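Local coordinates for Dbv8 protein (PDB 4MFZ), which binds decanoyl-CoA and, as a GNAT-type N-acyltransferase, probably transfers its long acyl chain to a glycopeptide antibiotic precursor, at residues 196-201 / 215-220; 224-229 / 274-279. One frame throughout, in Å; residues are numbered along the deposited sequence.

Interaction 1 (196-201 / 215-220). With MFK (decanoyl-CoA), chain B.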
ATOM      1  N   LEU A 196       7.379  -2.065  11.225  1.00 14.18           N
ATOM      2  CA  LEU A 196       8.054  -2.333  12.481  1.00 14.10           C
ATOM      3  C   LEU A 196       7.037  -2.116  13.593  1.00 13.06           C
ATOM      4  O   LEU A 196       6.719  -0.986  13.934  1.00 13.57           O
ATOM      5  CB  LEU A 196       9.314  -1.447  12.672  1.00 13.58           C
ATOM      6  CG  LEU A 196      10.391  -1.250  11.590  1.00 13.81           C
ATOM      7  CD1 LEU A 196      11.431  -0.189  11.992  1.00 13.32           C
ATOM      8  CD2 LEU A 196      11.069  -2.567  11.224  1.00 14.12           C
ATOM      9  N   GLY A 197       6.520  -3.207  14.137  1.00 13.56           N
ATOM     10  CA  GLY A 197       5.444  -3.132  15.128  1.00 13.82           C
ATOM     11  C   GLY A 197       4.212  -2.546  14.474  1.00 14.55           C
ATOM     12  O   GLY A 197       3.765  -3.059  13.441  1.00 15.50           O
ATOM     13  N   ARG A 198       3.710  -1.430  15.008  1.00 14.42           N
ATOM     14  CA  ARG A 198       2.459  -0.836  14.517  1.00 13.89           C
ATOM     15  C   ARG A 198       2.596   0.028  13.257  1.00 13.98           C
ATOM     16  O   ARG A 198       1.586   0.338  12.632  1.00 13.43           O
ATOM     17  CB  ARG A 198       1.798  -0.002  15.616  1.00 13.16           C
ATOM     18  CG  ARG A 198       0.396   0.575  15.319  1.00 13.34           C
ATOM     19  CD  ARG A 198      -0.703  -0.496  15.149  1.00 13.09           C
ATOM     20  NE  ARG A 198      -2.031   0.041  14.766  1.00 12.46           N
ATOM     21  CZ  ARG A 198      -2.308   0.574  13.570  1.00 12.73           C
ATOM     22  NH1 ARG A 198      -1.367   0.632  12.623  1.00 11.77           N
ATOM     23  NH2 ARG A 198      -3.537   1.015  13.286  1.00 11.81           N
ATOM     24  N   LEU A 199       3.812   0.463  12.929  1.00 13.58           N
ATOM     25  CA  LEU A 199       3.975   1.486  11.898  1.00 14.49           C
ATOM     26  C   LEU A 199       4.763   0.963  10.714  1.00 13.92           C
ATOM     27  O   LEU A 199       5.566   0.031  10.871  1.00 13.46           O
ATOM     28  CB  LEU A 199       4.683   2.736  12.483  1.00 14.23           C
ATOM     29  CG  LEU A 199       4.127   3.395  13.752  1.00 14.60           C
ATOM     30  CD1 LEU A 199       4.886   4.690  14.070  1.00 15.67           C
ATOM     31  CD2 LEU A 199       2.654   3.734  13.661  1.00 15.09           C
ATOM     32  N   GLN A 200       4.546   1.580   9.551  1.00 14.21           N
ATOM     33  CA  GLN A 200       5.284   1.245   8.314  1.00 16.03           C
ATOM     34  C   GLN A 200       6.202   2.409   7.872  1.00 15.98           C
ATOM     35  O   GLN A 200       5.880   3.578   8.052  1.00 15.36           O
ATOM     36  CB  GLN A 200       4.328   0.927   7.153  1.00 16.39           C
ATOM     37  CG  GLN A 200       3.583  -0.415   7.203  1.00 16.88           C
ATOM     38  CD  GLN A 200       2.488  -0.499   6.139  1.00 18.60           C
ATOM     39  OE1 GLN A 200       1.956   0.521   5.702  1.00 21.31           O
ATOM     40  NE2 GLN A 200       2.130  -1.713   5.738  1.00 19.74           N
ATOM     41  N   TYR A 201       7.347   2.081   7.298  1.00 16.35           N
ATOM     42  CA  TYR A 201       8.296   3.107   6.900  1.00 16.81           C
ATOM     43  C   TYR A 201       8.734   2.772   5.492  1.00 18.24           C
ATOM     44  O   TYR A 201       9.083   1.620   5.227  1.00 18.73           O
ATOM     45  CB  TYR A 201       9.526   3.075   7.808  1.00 17.20           C
ATOM     46  CG  TYR A 201       9.200   3.258   9.263  1.00 16.53           C
ATOM     47  CD1 TYR A 201       8.911   2.152  10.079  1.00 15.51           C
ATOM     48  CD2 TYR A 201       9.159   4.541   9.828  1.00 16.37           C
ATOM     49  CE1 TYR A 201       8.577   2.328  11.421  1.00 16.45           C
ATOM     50  CE2 TYR A 201       8.843   4.721  11.173  1.00 16.56           C
ATOM     51  CZ  TYR A 201       8.558   3.617  11.961  1.00 16.70           C
ATOM     52  OH  TYR A 201       8.239   3.820  13.288  1.00 18.18           O
ATOM     53  N   LEU A 215       6.450   7.777   6.552  1.00 17.39           N
ATOM     54  CA  LEU A 215       5.832   7.060   7.665  1.00 19.49           C
ATOM     55  C   LEU A 215       4.371   6.865   7.329  1.00 20.52           C
ATOM     56  O   LEU A 215       3.744   7.803   6.874  1.00 20.55           O
ATOM     57  CB  LEU A 215       6.014   7.821   9.002  1.00 19.03           C
ATOM     58  CG  LEU A 215       5.635   7.076  10.295  1.00 19.48           C
ATOM     59  CD1 LEU A 215       6.571   7.383  11.449  1.00 19.47           C
ATOM     60  CD2 LEU A 215       4.194   7.368  10.684  1.00 18.32           C
ATOM     61  N   HIS A 216       3.853   5.636   7.498  1.00 22.19           N
ATOM     62  CA  HIS A 216       2.448   5.306   7.210  1.00 22.32           C
ATOM     63  C   HIS A 216       1.830   4.493   8.334  1.00 22.66           C
ATOM     64  O   HIS A 216       2.481   3.584   8.895  1.00 21.69           O
ATOM     65  CB  HIS A 216       2.314   4.566   5.882  1.00 25.50           C
ATOM     66  CG  HIS A 216       2.758   5.387   4.687  1.00 29.63           C
ATOM     67  ND1 HIS A 216       1.891   5.876   3.772  1.00 34.39           N
ATOM     68  CD2 HIS A 216       4.032   5.848   4.304  1.00 32.04           C
ATOM     69  CE1 HIS A 216       2.571   6.584   2.830  1.00 35.13           C
ATOM     70  NE2 HIS A 216       3.883   6.573   3.165  1.00 33.09           N
ATOM     71  N   ILE A 217       0.589   4.823   8.688  1.00 20.39           N
ATOM     72  CA  ILE A 217      -0.150   4.087   9.732  1.00 19.68           C
ATOM     73  C   ILE A 217      -1.150   3.134   9.078  1.00 19.71           C
ATOM     74  O   ILE A 217      -2.159   3.580   8.518  1.00 18.89           O
ATOM     75  CB  ILE A 217      -0.862   5.011  10.740  1.00 18.80           C
ATOM     76  CG1 ILE A 217       0.170   5.906  11.448  1.00 19.83           C
ATOM     77  CG2 ILE A 217      -1.649   4.184  11.758  1.00 19.39           C
ATOM     78  CD1 ILE A 217      -0.427   7.052  12.232  1.00 21.05           C
ATOM     79  N   PRO A 218      -0.854   1.822   9.106  1.00 19.17           N
ATOM     80  CA  PRO A 218      -1.813   0.954   8.431  1.00 20.61           C
ATOM     81  C   PRO A 218      -3.034   0.790   9.299  1.00 22.33           C
ATOM     82  O   PRO A 218      -3.021   1.152  10.496  1.00 19.18           O
ATOM     83  CB  PRO A 218      -1.068  -0.379   8.247  1.00 20.31           C
ATOM     84  CG  PRO A 218       0.089  -0.331   9.190  1.00 20.24           C
ATOM     85  CD  PRO A 218       0.285   1.091   9.681  1.00 19.26           C
ATOM     86  N   GLU A 219      -4.097   0.309   8.663  1.00 24.42           N
ATOM     87  CA  GLU A 219      -5.372   0.108   9.326  1.00 27.58           C
ATOM     88  C   GLU A 219      -5.365  -1.049  10.301  1.00 24.97           C
ATOM     89  O   GLU A 219      -5.947  -0.932  11.373  1.00 24.95           O
ATOM     90  CB  GLU A 219      -6.449  -0.147   8.300  1.00 31.92           C
ATOM     91  CG  GLU A 219      -7.768  -0.456   8.951  1.00 38.02           C
ATOM     92  CD  GLU A 219      -8.847   0.371   8.341  1.00 43.10           C
ATOM     93  OE1 GLU A 219      -8.870   0.443   7.088  1.00 43.47           O
ATOM     94  OE2 GLU A 219      -9.635   0.955   9.115  1.00 45.65           O
ATOM     95  N   VAL A 220      -4.729  -2.157   9.906  1.00 23.73           N
ATOM     96  CA  VAL A 220      -4.659  -3.380  10.721  1.00 22.91           C
ATOM     97  C   VAL A 220      -3.688  -3.125  11.892  1.00 23.73           C
ATOM     98  O   VAL A 220      -2.551  -2.685  11.680  1.00 22.07           O
ATOM     99  CB  VAL A 220      -4.187  -4.614   9.879  1.00 22.12           C
ATOM    100  CG1 VAL A 220      -3.886  -5.825  10.766  1.00 22.68           C
ATOM    101  CG2 VAL A 220      -5.254  -5.023   8.867  1.00 22.70           C
TER
HETATM  102  CCG MFK B 401      -0.802  10.587  15.487  1.00 32.88           C
HETATM  103  CCF MFK B 401       0.639  11.034  15.243  1.00 29.78           C
HETATM  104  CCE MFK B 401       1.078  10.581  13.867  1.00 30.49           C
HETATM  105  CCD MFK B 401       0.560  11.571  12.854  1.00 30.34           C
HETATM  106  CCC MFK B 401       1.420  11.463  11.610  1.00 31.00           C
HETATM  107  CCB MFK B 401       0.588  10.981  10.448  1.00 32.49           C
HETATM  108  CCA MFK B 401       1.387  11.229   9.181  1.00 32.85           C
HETATM  109  CBZ MFK B 401       1.727   9.879   8.569  1.00 34.06           C
HETATM  110  CAK MFK B 401       0.975   9.713   7.263  1.00 34.56           C
HETATM  111  CAJ MFK B 401       0.005   8.528   7.369  1.00 37.43           C
HETATM  112  OAL MFK B 401       0.268   7.524   8.037  1.00 37.79           O
HETATM  113  SAI MFK B 401      -1.461   8.743   6.435  1.00 37.26           S
HETATM  114  CAH MFK B 401      -2.425   7.227   6.846  1.00 33.32           C
HETATM  115  CAG MFK B 401      -3.006   7.267   8.264  1.00 28.97           C
HETATM  116  NAF MFK B 401      -3.663   5.968   8.488  1.00 26.87           N
HETATM  117  CAE MFK B 401      -4.973   5.847   8.768  1.00 24.85           C
HETATM  118  OAM MFK B 401      -5.738   6.798   8.914  1.00 23.42           O
HETATM  119  CAD MFK B 401      -5.465   4.395   8.949  1.00 23.86           C
HETATM  120  CAC MFK B 401      -6.904   4.392   9.501  1.00 22.26           C
HETATM  121  NAB MFK B 401      -6.979   5.134  10.776  1.00 21.36           N
HETATM  122  CAA MFK B 401      -6.936   4.447  11.927  1.00 22.06           C
HETATM  123  OAO MFK B 401      -6.830   3.212  11.968  1.00 23.29           O
HETATM  124  CAN MFK B 401      -7.069   5.263  13.221  1.00 20.31           C
HETATM  125  OAU MFK B 401      -7.518   6.609  12.939  1.00 21.40           O
HETATM  126  CAP MFK B 401      -5.778   5.280  14.070  1.00 20.13           C
HETATM  127  CAR MFK B 401      -4.631   5.841  13.242  1.00 20.97           C
HETATM  128  CAS MFK B 401      -5.375   3.894  14.562  1.00 20.17           C
HETATM  129  CAQ MFK B 401      -5.999   6.178  15.284  1.00 19.60           C
HETATM  130  OAT MFK B 401      -7.078   5.645  16.021  1.00 18.74           O
HETATM  131  PAV MFK B 401      -7.194   5.799  17.622  1.00 19.65           P
HETATM  132  OAX MFK B 401      -5.955   5.367  18.288  1.00 18.77           O
HETATM  133  OAW MFK B 401      -8.488   5.186  18.042  1.00 20.57           O
HETATM  134  OAY MFK B 401      -7.294   7.406  17.653  1.00 19.61           O
HETATM  135  PAZ MFK B 401      -7.852   8.329  18.841  1.00 20.18           P
HETATM  136  OBA MFK B 401      -7.330   9.781  18.512  1.00 19.05           O
HETATM  137  OBB MFK B 401      -7.429   7.900  20.190  1.00 19.51           O
HETATM  138  O5' MFK B 401      -9.432   8.473  18.563  1.00 20.58           O
HETATM  139  C5' MFK B 401     -10.294   9.259  19.354  1.00 20.92           C
HETATM  140  C4' MFK B 401     -11.717   9.054  18.823  1.00 22.31           C
HETATM  141  O4' MFK B 401     -11.828   8.983  17.348  1.00 23.10           O
HETATM  142  C3' MFK B 401     -12.288   7.737  19.293  1.00 22.64           C
HETATM  143  O3' MFK B 401     -13.700   7.908  19.414  1.00 23.59           O
HETATM  144  PBV MFK B 401     -14.440   7.337  20.739  1.00 26.12           P
HETATM  145  OBW MFK B 401     -14.413   5.773  20.488  1.00 29.55           O
HETATM  146  OBY MFK B 401     -15.955   7.912  20.614  1.00 26.25           O
HETATM  147  OBX MFK B 401     -13.772   7.594  22.012  1.00 26.69           O
HETATM  148  C2' MFK B 401     -11.936   6.820  18.118  1.00 23.29           C
HETATM  149  O2' MFK B 401     -12.706   5.635  18.068  1.00 24.14           O
HETATM  150  C1' MFK B 401     -12.279   7.682  16.940  1.00 22.92           C
HETATM  151  N9  MFK B 401     -11.541   7.250  15.724  1.00 22.79           N
HETATM  152  C8  MFK B 401     -10.244   7.456  15.466  1.00 22.94           C
HETATM  153  N7  MFK B 401      -9.977   6.924  14.266  1.00 22.98           N
HETATM  154  C5  MFK B 401     -11.121   6.441  13.758  1.00 23.94           C
HETATM  155  C4  MFK B 401     -12.078   6.646  14.670  1.00 22.99           C
HETATM  156  N3  MFK B 401     -13.347   6.295  14.414  1.00 24.97           N
HETATM  157  C2  MFK B 401     -13.787   5.557  13.203  1.00 23.35           C
HETATM  158  N1  MFK B 401     -12.644   5.385  12.284  1.00 24.96           N
HETATM  159  C6  MFK B 401     -11.417   5.826  12.594  1.00 23.92           C
HETATM  160  N6  MFK B 401     -10.427   5.651  11.721  1.00 23.86           N
HETATM  161  O   HOH W   1      -6.632   0.968  13.312  1.00 31.01           O
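Arg-198 takes hold of the Pro-218 carbonyl end-on, both terminal guanidinium nitrogens converging on one oxygen: NH1 lies 2.7 Å and NH2 2.8 Å from Pro-218 O. Both bonds are well bent at hydrogen, and the oxygen stays near the guanidinium plane. The turn of the chain at chi2 (66°) brings this end alongside Pro-218, which meets the guanidinium at its edge, while Val-220 O sits over one face. NH2 also donates to Gly-222 O, which helps fix the rotation of the guanidinium.

Gln-200 and His-216 form an antiparallel hydrogen-bonded pair, Gln-200 N to His-216 O at 3.0 Å and His-216 N to Gln-200 O at 2.9 Å; Tyr-201 and Leu-215 follow as a non-hydrogen-bonded pair. This is the open end of the hairpin 199-205/211-216. Just past the strand, Ile-217 turns its N-H and C=O to the other edge, the side of strand 251-256, and pairs with decanoyl-CoA like a further strand, as in GNAT folds, where pantetheine enters between two parted parallel strands: Ile-217 N donates to the thioester oxygen OAL at 2.8 Å, and Ile-217 O accepts from pantetheine NAF at 2.8 Å, nearly straight (173°).

Among apolar contacts, Leu-215 CD1 reaches Tyr-201 CE2 at 3.5 Å, the two side chains lying alongside. Leu-199 divides its branches, CD1 meeting Leu-215 CD1 and CD2 meeting Ile-217 CG1 at 4.0 Å.

Interaction 2 (224-229 / 274-279). With MFK (decanoyl-CoA), chain B.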
ATOM      1  N   LEU A 224      -3.991   3.534  18.074  1.00 17.52           N
ATOM      2  CA  LEU A 224      -2.602   3.944  18.195  1.00 17.31           C
ATOM      3  C   LEU A 224      -2.252   4.338  19.634  1.00 16.66           C
ATOM      4  O   LEU A 224      -1.990   5.502  19.905  1.00 17.85           O
ATOM      5  CB  LEU A 224      -2.378   5.108  17.239  1.00 17.78           C
ATOM      6  CG  LEU A 224      -0.959   5.557  16.929  1.00 18.43           C
ATOM      7  CD1 LEU A 224      -0.139   4.448  16.267  1.00 18.53           C
ATOM      8  CD2 LEU A 224      -1.056   6.781  16.029  1.00 18.78           C
ATOM      9  N   ILE A 225      -2.237   3.397  20.573  1.00 16.54           N
ATOM     10  CA  ILE A 225      -1.822   3.772  21.923  1.00 16.38           C
ATOM     11  C   ILE A 225      -0.356   4.250  21.899  1.00 16.30           C
ATOM     12  O   ILE A 225       0.477   3.745  21.125  1.00 14.96           O
ATOM     13  CB  ILE A 225      -2.050   2.679  23.010  1.00 16.54           C
ATOM     14  CG1 ILE A 225      -1.128   1.467  22.814  1.00 16.84           C
ATOM     15  CG2 ILE A 225      -3.540   2.297  23.099  1.00 16.52           C
ATOM     16  CD1 ILE A 225      -1.233   0.425  23.925  1.00 15.83           C
ATOM     17  N   PRO A 226      -0.050   5.250  22.721  1.00 15.74           N
ATOM     18  CA  PRO A 226       1.315   5.802  22.782  1.00 16.32           C
ATOM     19  C   PRO A 226       2.436   4.755  22.871  1.00 16.99           C
ATOM     20  O   PRO A 226       3.480   4.927  22.223  1.00 15.90           O
ATOM     21  CB  PRO A 226       1.265   6.678  24.047  1.00 15.46           C
ATOM     22  CG  PRO A 226      -0.167   7.142  24.097  1.00 15.71           C
ATOM     23  CD  PRO A 226      -0.979   5.954  23.629  1.00 15.34           C
ATOM     24  N   ASP A 227       2.226   3.682  23.650  1.00 16.49           N
ATOM     25  CA  ASP A 227       3.265   2.670  23.849  1.00 17.53           C
ATOM     26  C   ASP A 227       3.625   1.959  22.534  1.00 17.01           C
ATOM     27  O   ASP A 227       4.783   1.655  22.279  1.00 15.87           O
ATOM     28  CB  ASP A 227       2.840   1.604  24.901  1.00 18.47           C
ATOM     29  CG  ASP A 227       3.119   2.032  26.324  1.00 21.41           C
ATOM     30  OD1 ASP A 227       3.708   3.113  26.544  1.00 22.11           O
ATOM     31  OD2 ASP A 227       2.757   1.264  27.255  1.00 25.51           O
ATOM     32  N   ILE A 228       2.624   1.652  21.724  1.00 16.27           N
ATOM     33  CA  ILE A 228       2.936   0.975  20.477  1.00 16.38           C
ATOM     34  C   ILE A 228       3.488   1.962  19.441  1.00 15.76           C
ATOM     35  O   ILE A 228       4.334   1.585  18.652  1.00 16.54           O
ATOM     36  CB  ILE A 228       1.767   0.101  19.936  1.00 16.54           C
ATOM     37  CG1 ILE A 228       0.684   0.983  19.296  1.00 16.00           C
ATOM     38  CG2 ILE A 228       1.265  -0.841  21.040  1.00 16.16           C
ATOM     39  CD1 ILE A 228      -0.543   0.241  18.810  1.00 19.26           C
ATOM     40  N   TYR A 229       3.033   3.213  19.473  1.00 14.67           N
ATOM     41  CA  TYR A 229       3.591   4.242  18.594  1.00 14.85           C
ATOM     42  C   TYR A 229       5.086   4.480  18.873  1.00 14.71           C
ATOM     43  O   TYR A 229       5.907   4.434  17.948  1.00 13.55           O
ATOM     44  CB  TYR A 229       2.773   5.553  18.654  1.00 14.92           C
ATOM     45  CG  TYR A 229       3.390   6.745  17.899  1.00 15.41           C
ATOM     46  CD1 TYR A 229       4.238   7.626  18.547  1.00 15.85           C
ATOM     47  CD2 TYR A 229       3.113   6.986  16.550  1.00 15.27           C
ATOM     48  CE1 TYR A 229       4.799   8.717  17.887  1.00 16.71           C
ATOM     49  CE2 TYR A 229       3.653   8.071  15.884  1.00 15.91           C
ATOM     50  CZ  TYR A 229       4.515   8.941  16.549  1.00 16.95           C
ATOM     51  OH  TYR A 229       5.085  10.050  15.902  1.00 18.33           O
ATOM     52  N   LEU A 274      -4.449  13.461  18.991  1.00 17.16           N
ATOM     53  CA  LEU A 274      -4.091  14.796  19.457  1.00 18.34           C
ATOM     54  C   LEU A 274      -2.793  14.785  20.246  1.00 17.95           C
ATOM     55  O   LEU A 274      -1.930  15.635  20.052  1.00 17.22           O
ATOM     56  CB  LEU A 274      -5.211  15.450  20.276  1.00 17.92           C
ATOM     57  CG  LEU A 274      -6.566  15.584  19.604  1.00 18.99           C
ATOM     58  CD1 LEU A 274      -7.508  16.313  20.565  1.00 18.83           C
ATOM     59  CD2 LEU A 274      -6.506  16.285  18.240  1.00 19.42           C
ATOM     60  N   GLN A 275      -2.650  13.819  21.139  1.00 18.77           N
ATOM     61  CA  GLN A 275      -1.404  13.704  21.873  1.00 18.76           C
ATOM     62  C   GLN A 275      -0.186  13.418  20.961  1.00 17.98           C
ATOM     63  O   GLN A 275       0.841  14.123  21.036  1.00 17.63           O
ATOM     64  CB  GLN A 275      -1.525  12.629  22.964  1.00 20.55           C
ATOM     65  CG  GLN A 275      -0.179  12.248  23.561  1.00 21.94           C
ATOM     66  CD  GLN A 275      -0.287  11.243  24.699  1.00 24.50           C
ATOM     67  OE1 GLN A 275      -1.361  11.047  25.278  1.00 23.05           O
ATOM     68  NE2 GLN A 275       0.844  10.612  25.035  1.00 23.81           N
ATOM     69  N   LEU A 276      -0.289  12.392  20.112  1.00 17.59           N
ATOM     70  CA  LEU A 276       0.904  11.914  19.400  1.00 17.87           C
ATOM     71  C   LEU A 276       1.379  12.861  18.310  1.00 16.85           C
ATOM     72  O   LEU A 276       2.569  12.953  18.057  1.00 19.32           O
ATOM     73  CB  LEU A 276       0.750  10.464  18.882  1.00 17.85           C
ATOM     74  CG  LEU A 276       0.534   9.421  20.005  1.00 17.69           C
ATOM     75  CD1 LEU A 276       0.281   8.065  19.382  1.00 16.98           C
ATOM     76  CD2 LEU A 276       1.742   9.350  20.923  1.00 16.96           C
ATOM     77  N   ARG A 277       0.467  13.576  17.697  1.00 17.52           N
ATOM     78  CA  ARG A 277       0.823  14.522  16.624  1.00 17.85           C
ATOM     79  C   ARG A 277       1.607  15.774  17.114  1.00 17.94           C
ATOM     80  O   ARG A 277       2.270  16.455  16.316  1.00 18.22           O
ATOM     81  CB  ARG A 277      -0.424  14.903  15.836  1.00 17.58           C
ATOM     82  CG  ARG A 277      -1.333  15.948  16.471  1.00 17.57           C
ATOM     83  CD  ARG A 277      -2.595  16.081  15.625  1.00 18.76           C
ATOM     84  NE  ARG A 277      -3.433  17.209  16.047  1.00 19.72           N
ATOM     85  CZ  ARG A 277      -4.504  17.630  15.399  1.00 19.92           C
ATOM     86  NH1 ARG A 277      -4.888  17.026  14.292  1.00 21.89           N
ATOM     87  NH2 ARG A 277      -5.190  18.671  15.859  1.00 20.99           N
ATOM     88  N   ARG A 278       1.561  16.058  18.411  1.00 17.25           N
ATOM     89  CA  ARG A 278       2.379  17.153  18.984  1.00 18.84           C
ATOM     90  C   ARG A 278       3.883  16.945  18.740  1.00 19.61           C
ATOM     91  O   ARG A 278       4.669  17.880  18.854  1.00 19.84           O
ATOM     92  CB  ARG A 278       2.144  17.312  20.494  1.00 17.80           C
ATOM     93  CG  ARG A 278       0.738  17.697  20.857  1.00 17.50           C
ATOM     94  CD  ARG A 278       0.569  17.712  22.373  1.00 18.50           C
ATOM     95  NE  ARG A 278      -0.777  18.162  22.704  1.00 20.37           N
ATOM     96  CZ  ARG A 278      -1.616  17.544  23.521  1.00 22.25           C
ATOM     97  NH1 ARG A 278      -1.264  16.442  24.166  1.00 21.59           N
ATOM     98  NH2 ARG A 278      -2.822  18.054  23.710  1.00 23.98           N
ATOM     99  N   GLY A 279       4.286  15.717  18.399  1.00 20.09           N
ATOM    100  CA  GLY A 279       5.692  15.422  18.149  1.00 19.36           C
ATOM    101  C   GLY A 279       6.076  15.760  16.725  1.00 20.69           C
ATOM    102  O   GLY A 279       7.231  15.611  16.329  1.00 21.03           O
TER
HETATM  103  CCG MFK B 401      -0.802  10.587  15.487  1.00 32.88           C
HETATM  104  CCF MFK B 401       0.639  11.034  15.243  1.00 29.78           C
HETATM  105  CCE MFK B 401       1.078  10.581  13.867  1.00 30.49           C
HETATM  106  CCD MFK B 401       0.560  11.571  12.854  1.00 30.34           C
HETATM  107  CCC MFK B 401       1.420  11.463  11.610  1.00 31.00           C
HETATM  108  CCB MFK B 401       0.588  10.981  10.448  1.00 32.49           C
HETATM  109  CCA MFK B 401       1.387  11.229   9.181  1.00 32.85           C
HETATM  110  CBZ MFK B 401       1.727   9.879   8.569  1.00 34.06           C
HETATM  111  CAK MFK B 401       0.975   9.713   7.263  1.00 34.56           C
HETATM  112  CAJ MFK B 401       0.005   8.528   7.369  1.00 37.43           C
HETATM  113  OAL MFK B 401       0.268   7.524   8.037  1.00 37.79           O
HETATM  114  SAI MFK B 401      -1.461   8.743   6.435  1.00 37.26           S
HETATM  115  CAH MFK B 401      -2.425   7.227   6.846  1.00 33.32           C
HETATM  116  CAG MFK B 401      -3.006   7.267   8.264  1.00 28.97           C
HETATM  117  NAF MFK B 401      -3.663   5.968   8.488  1.00 26.87           N
HETATM  118  CAE MFK B 401      -4.973   5.847   8.768  1.00 24.85           C
HETATM  119  OAM MFK B 401      -5.738   6.798   8.914  1.00 23.42           O
HETATM  120  CAD MFK B 401      -5.465   4.395   8.949  1.00 23.86           C
HETATM  121  CAC MFK B 401      -6.904   4.392   9.501  1.00 22.26           C
HETATM  122  NAB MFK B 401      -6.979   5.134  10.776  1.00 21.36           N
HETATM  123  CAA MFK B 401      -6.936   4.447  11.927  1.00 22.06           C
HETATM  124  OAO MFK B 401      -6.830   3.212  11.968  1.00 23.29           O
HETATM  125  CAN MFK B 401      -7.069   5.263  13.221  1.00 20.31           C
HETATM  126  OAU MFK B 401      -7.518   6.609  12.939  1.00 21.40           O
HETATM  127  CAP MFK B 401      -5.778   5.280  14.070  1.00 20.13           C
HETATM  128  CAR MFK B 401      -4.631   5.841  13.242  1.00 20.97           C
HETATM  129  CAS MFK B 401      -5.375   3.894  14.562  1.00 20.17           C
HETATM  130  CAQ MFK B 401      -5.999   6.178  15.284  1.00 19.60           C
HETATM  131  OAT MFK B 401      -7.078   5.645  16.021  1.00 18.74           O
HETATM  132  PAV MFK B 401      -7.194   5.799  17.622  1.00 19.65           P
HETATM  133  OAX MFK B 401      -5.955   5.367  18.288  1.00 18.77           O
HETATM  134  OAW MFK B 401      -8.488   5.186  18.042  1.00 20.57           O
HETATM  135  OAY MFK B 401      -7.294   7.406  17.653  1.00 19.61           O
HETATM  136  PAZ MFK B 401      -7.852   8.329  18.841  1.00 20.18           P
HETATM  137  OBA MFK B 401      -7.330   9.781  18.512  1.00 19.05           O
HETATM  138  OBB MFK B 401      -7.429   7.900  20.190  1.00 19.51           O
HETATM  139  O5' MFK B 401      -9.432   8.473  18.563  1.00 20.58           O
HETATM  140  C5' MFK B 401     -10.294   9.259  19.354  1.00 20.92           C
HETATM  141  C4' MFK B 401     -11.717   9.054  18.823  1.00 22.31           C
HETATM  142  O4' MFK B 401     -11.828   8.983  17.348  1.00 23.10           O
HETATM  143  C3' MFK B 401     -12.288   7.737  19.293  1.00 22.64           C
HETATM  144  O3' MFK B 401     -13.700   7.908  19.414  1.00 23.59           O
HETATM  145  PBV MFK B 401     -14.440   7.337  20.739  1.00 26.12           P
HETATM  146  OBW MFK B 401     -14.413   5.773  20.488  1.00 29.55           O
HETATM  147  OBY MFK B 401     -15.955   7.912  20.614  1.00 26.25           O
HETATM  148  OBX MFK B 401     -13.772   7.594  22.012  1.00 26.69           O
HETATM  149  C2' MFK B 401     -11.936   6.820  18.118  1.00 23.29           C
HETATM  150  O2' MFK B 401     -12.706   5.635  18.068  1.00 24.14           O
HETATM  151  C1' MFK B 401     -12.279   7.682  16.940  1.00 22.92           C
HETATM  152  N9  MFK B 401     -11.541   7.250  15.724  1.00 22.79           N
HETATM  153  C8  MFK B 401     -10.244   7.456  15.466  1.00 22.94           C
HETATM  154  N7  MFK B 401      -9.977   6.924  14.266  1.00 22.98           N
HETATM  155  C5  MFK B 401     -11.121   6.441  13.758  1.00 23.94           C
HETATM  156  C4  MFK B 401     -12.078   6.646  14.670  1.00 22.99           C
HETATM  157  N3  MFK B 401     -13.347   6.295  14.414  1.00 24.97           N
HETATM  158  C2  MFK B 401     -13.787   5.557  13.203  1.00 23.35           C
HETATM  159  N1  MFK B 401     -12.644   5.385  12.284  1.00 24.96           N
HETATM  160  C6  MFK B 401     -11.417   5.826  12.594  1.00 23.92           C
HETATM  161  N6  MFK B 401     -10.427   5.651  11.721  1.00 23.86           N
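Leu-276 reaches from helix 272-277 toward the start of helix 226-243 and meets Leu-224, Pro-226 and Tyr-229 there. Its CB still belongs to the ligand side: the last two carbons of the decanoyl chain, CCF and CCG, are each 3.7 Å from Leu-276 CB. From there CG stands anti to the carbonyl carbon (chi1 -62°), which carries the fork away from its own helix. The CD1 branch is the more surrounded of the two methyls. Leu-276 CD1 lies 3.6 Å from Tyr-229 CB, 3.7 Å from Leu-224 CG and 3.5 Å from Leu-224 O. Leu-276 CD2 turns to the Pro-226 side, 4.0 Å from Pro-226 CA, and approaches Tyr-229 CD1 at 3.9 Å.

Leu-276 and Tyr-229 run past each other in opposite directions, the phenol continuing to Trp-280, where its OH is hydrogen-bonded to NE1. Nearer solvent, Gln-275 crosses Pro-226 at about a right angle, its NE2 3.7 Å from Pro-226 CG.

Leu-224 faces the acyl-CoA as well: its backbone N donates to the pyrophosphate oxygen OAX at 2.7 Å, and its CD2 lies near the terminal carbon CCG. No hydrogen bond joins the two segments, so the contact rests on van der Waals packing, and its apolar surface, shared with the end of the acyl chain, is consistent with the use of a long aliphatic acyl donor.

In the fold
The two contacts come in series along the chain, interaction 1 closing before interaction 2 opens, and their centres are about 13 Å apart within the GNAT-like C-terminal domain. Strand 211-216 leads through a short connection into helix 226-243, so the second contact starts soon after the first ends. They also touch directly: Ile-217 CD1 packs on Leu-224 CD2 at 3.9 Å, and Leu-199 CD1 on Tyr-229 CD2 at 3.8 Å. Both border decanoyl-CoA. Interaction 1, on the six-stranded mixed sheet, holds the thioester and pantetheine, whereas interaction 2, where the loop and first turn of helix 226-243 meet helix 272-277, meets the pyrophosphate and the acyl end. Together they line successive parts of one ligand pocket.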